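Nsp15 (Middle East respiratory syndrome-related coronavirus, PDB 5YVD) cleaves RNA as a coronavirus endoribonuclease whose family is specific for uridylates, and most probably works as a hexamer. Local coordinates at the interface of chains A and B. Numbering follows the deposited sequence. Chains: chain A/B, Nsp15.

Contact 1: the interface of chains A and B. Residues chain A 261, 279-280; chain B 157-161.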
# COMPACT_ATOMS: atom_id res chain seq x y z
N ILE A 261 24.69 -0.27 23.02
CA ILE A 261 23.66 -0.23 21.98
C ILE A 261 24.31 -0.39 20.61
O ILE A 261 25.25 0.35 20.27
CB ILE A 261 22.96 1.12 21.92
CG1 ILE A 261 22.09 1.32 23.14
CG2 ILE A 261 22.10 1.23 20.66
CD1 ILE A 261 21.12 2.48 22.98
N GLU A 279 28.45 3.32 23.77
CA GLU A 279 28.59 2.83 25.15
C GLU A 279 27.83 3.81 26.03
O GLU A 279 28.01 5.03 25.91
CB GLU A 279 30.05 2.76 25.55
CG GLU A 279 30.35 1.84 26.72
CD GLU A 279 30.23 2.48 28.10
OE1 GLU A 279 29.89 3.68 28.24
OE2 GLU A 279 30.48 1.75 29.09
N THR A 280 26.99 3.29 26.92
CA THR A 280 25.99 4.12 27.61
C THR A 280 26.45 4.72 28.97
O THR A 280 25.68 5.44 29.62
CB THR A 280 24.65 3.37 27.74
OG1 THR A 280 24.83 2.12 28.43
CG2 THR A 280 24.06 3.11 26.35
N ASN B 157 21.70 8.75 20.96
CA ASN B 157 21.50 7.58 20.10
C ASN B 157 20.46 6.55 20.63
O ASN B 157 20.64 5.35 20.50
CB ASN B 157 22.85 6.87 19.86
CG ASN B 157 23.87 7.73 19.14
OD1 ASN B 157 23.55 8.72 18.48
ND2 ASN B 157 25.14 7.35 19.27
N GLY B 158 19.37 7.03 21.22
CA GLY B 158 18.37 6.13 21.79
C GLY B 158 18.45 5.89 23.29
O GLY B 158 17.46 5.47 23.90
N ALA B 159 19.61 6.15 23.91
CA ALA B 159 19.81 5.89 25.35
C ALA B 159 19.73 7.11 26.24
O ALA B 159 19.96 8.24 25.79
CB ALA B 159 21.17 5.23 25.60
N ILE B 160 19.44 6.87 27.51
CA ILE B 160 19.60 7.89 28.54
C ILE B 160 20.98 7.72 29.10
O ILE B 160 21.44 6.62 29.38
CB ILE B 160 18.55 7.83 29.67
CG1 ILE B 160 17.28 8.60 29.30
CG2 ILE B 160 19.07 8.54 30.92
CD1 ILE B 160 16.77 8.41 27.90
N ILE B 161 21.65 8.86 29.24
CA ILE B 161 23.05 8.92 29.59
C ILE B 161 23.16 9.83 30.86
O ILE B 161 22.51 10.88 30.93
CB ILE B 161 23.82 9.37 28.31
CG1 ILE B 161 24.86 8.34 27.93
CG2 ILE B 161 24.41 10.78 28.37
CD1 ILE B 161 24.30 7.22 27.08

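Contact 2: the interface of chains A and B. Residues chain A 261, 276, 278, 283, 285; chain B 61, 63, 156-157.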
# COMPACT_ATOMS: atom_id res chain seq x y z
N ILE A 261 24.69 -0.27 23.02
CA ILE A 261 23.66 -0.23 21.98
C ILE A 261 24.31 -0.39 20.61
O ILE A 261 25.25 0.35 20.27
CB ILE A 261 22.96 1.12 21.92
CG1 ILE A 261 22.09 1.32 23.14
CG2 ILE A 261 22.10 1.23 20.66
CD1 ILE A 261 21.12 2.48 22.98
N PHE A 276 27.17 0.26 14.34
CA PHE A 276 27.11 1.63 14.82
C PHE A 276 26.97 1.49 16.34
O PHE A 276 25.88 1.22 16.83
CB PHE A 276 25.88 2.27 14.21
CG PHE A 276 25.72 3.72 14.51
CD1 PHE A 276 25.91 4.67 13.51
CD2 PHE A 276 25.28 4.15 15.75
CE1 PHE A 276 25.72 6.02 13.76
CE2 PHE A 276 25.09 5.51 16.00
CZ PHE A 276 25.32 6.44 15.00
N THR A 278 27.51 2.38 20.51
CA THR A 278 27.53 3.41 21.52
C THR A 278 27.65 2.74 22.88
O THR A 278 27.06 1.69 23.11
CB THR A 278 26.23 4.24 21.45
OG1 THR A 278 25.94 4.54 20.08
CG2 THR A 278 26.35 5.54 22.24
N ALA A 283 29.34 7.46 26.70
CA ALA A 283 28.87 8.05 25.47
C ALA A 283 29.86 7.89 24.32
O ALA A 283 29.73 8.54 23.29
CB ALA A 283 28.51 9.51 25.70
N PHE A 285 31.25 6.45 21.02
CA PHE A 285 30.54 5.92 19.88
C PHE A 285 31.39 5.83 18.63
O PHE A 285 32.34 6.59 18.45
CB PHE A 285 29.31 6.78 19.62
CG PHE A 285 29.44 7.67 18.44
CD1 PHE A 285 28.95 7.30 17.22
CD2 PHE A 285 30.06 8.91 18.56
CE1 PHE A 285 29.06 8.13 16.12
CE2 PHE A 285 30.18 9.76 17.46
CZ PHE A 285 29.68 9.37 16.25
N ARG B 61 20.12 12.24 10.78
CA ARG B 61 19.94 12.40 12.21
C ARG B 61 21.18 12.97 12.82
O ARG B 61 22.25 12.67 12.39
CB ARG B 61 19.59 11.07 12.86
CG ARG B 61 20.74 10.32 13.48
CD ARG B 61 20.43 8.85 13.65
NE ARG B 61 20.74 8.15 12.43
CZ ARG B 61 21.41 7.02 12.34
NH1 ARG B 61 21.83 6.39 13.41
NH2 ARG B 61 21.64 6.51 11.17
N VAL B 63 23.99 13.03 15.36
CA VAL B 63 24.61 12.04 16.21
C VAL B 63 25.38 12.69 17.35
O VAL B 63 26.60 12.75 17.35
CB VAL B 63 25.52 11.13 15.40
CG1 VAL B 63 26.07 9.99 16.28
CG2 VAL B 63 24.70 10.58 14.27
N PHE B 156 21.05 10.18 24.08
CA PHE B 156 22.09 9.98 23.05
C PHE B 156 21.90 8.66 22.28
O PHE B 156 21.92 7.58 22.89
CB PHE B 156 23.49 10.06 23.68
CG PHE B 156 24.63 9.91 22.69
CD1 PHE B 156 24.67 10.66 21.52
CD2 PHE B 156 25.69 9.04 22.95
CE1 PHE B 156 25.71 10.52 20.63
CE2 PHE B 156 26.74 8.90 22.07
CZ PHE B 156 26.76 9.64 20.91
N ASN B 157 21.70 8.75 20.96
CA ASN B 157 21.50 7.58 20.10
C ASN B 157 20.46 6.55 20.63
O ASN B 157 20.64 5.35 20.50
CB ASN B 157 22.85 6.87 19.86
CG ASN B 157 23.87 7.73 19.14
OD1 ASN B 157 23.55 8.72 18.48
ND2 ASN B 157 25.14 7.35 19.27

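Contact 1: the interface of chains A and B
The A:Thr280 carbonyl is met over one face by the end of B:Ile161, with A:Thr280 O 3.4 Å from B:Ile161 CD1. B:Ile161 CG1 lies over the same face, near the same oxygen. The carbonyl oxygen of B:Asn157 comes near the tip of A:Ile261, with B:Asn157 O 3.8 Å from A:Ile261 CD1. The rest is apolar packing, and no nitrogen or oxygen of one chain is close enough to bond to the other.

B:Ala159 is the central contact of chain B. B:Ala159 CB sits 3.7 Å from A:Thr280 CG2. It also meets A:Ile261 CD1. A:Ile261 touches with the end of its longer branch. That branch is extended at its second torsion (chi2 -166°), which carries CD1 out to the partner. A:Thr280 turns its methyl to B:Ala159, with CG2 anti to its own carbonyl carbon. The side chains of A:Thr280 and B:Ile161 cross at about a right angle.

B:Asn157 and B:Gly158 form a tight hairpin turn between strands 153-156 and 159-162. Both have positive phi, and their torsions fit a type I' turn. The patch fits the turn and the start of strand 159-162, in the middle-domain part of chain B, against the endoribonuclease part of chain A. It probably helps hold neighbouring subunits together in the hexamer.

Contact 2: the interface of chains A and B
Strand 273-279 of chain A, through A:Phe276 and A:Thr278, and strand 285-286, through A:Phe285, meet two pieces of chain B. One is the end of strand 153-156 and the turn after it, with B:Phe156 and B:Asn157. The other is the loop that holds B:Arg61 and B:Val63. A:Ala283 adds contacts from a chain A loop.

B:Phe156 reaches towards chain A with CG anti to its backbone N. Its CE2 and CD2 meet the methyl of A:Thr278, with B:Phe156 CE2 3.4 Å from A:Thr278 CG2. B:Phe156 CZ, the ring tip, comes 4.0 Å from A:Phe285 CB. The side chain of B:Phe156 runs roughly perpendicular to that of A:Phe285. A:Ala283 CB also packs on CD2 of B:Phe156.

B:Val63 lays CG1 over the face of A:Phe285, 3.9 Å from the ring centroid, a CH-pi contact. The same methyl reaches the tip of A:Phe276, with B:Val63 CG1 3.8 Å from A:Phe276 CZ. It thus bridges A:Phe285 and A:Phe276.

B:Arg61 and A:Phe276 meet end to end. B:Arg61 NH1, of the guanidinium, stands over one face of the A:Phe276 ring, towards its rim, 4.1 Å from the centroid. This is a cation-pi contact, with the two planes 32° apart. B:Asn157 passes near CE2 of the same ring, its amide turned steeply to the ring plane.

Within chain B, the amide nitrogen of B:Asn157 lies over one face of the B:Phe156 ring, towards its rim. The same nitrogen donates a hydrogen bond to the A:Thr278 hydroxyl, and the two contacts together would help fix the amide's rotation. The bond makes 154° at the hydrogen. B:Asn157 ND2 lies 3.0 Å from A:Thr278 OG1, which sits 17° out of the plane of the B:Asn157 amide.

Contact 1 and contact 2 are neighbouring parts of one interface, with their C-alpha centres about 6 Å apart. They share A:Ile261 and B:Asn157. The hairpin of strands 153-156 and 159-162 in chain B runs through both. Its second strand serves contact 1, and its first strand serves contact 2. In chain A, strand 273-279 supplies contact 2 and leads into A:Thr280 of contact 1. Apolar packing in contact 1 thus continues into the aromatic and polar grip of contact 2. Together they probably fix one subunit's endoribonuclease part against its neighbour's middle-domain region and the loop of B:Arg61 and B:Val63 in the six-copy assembly.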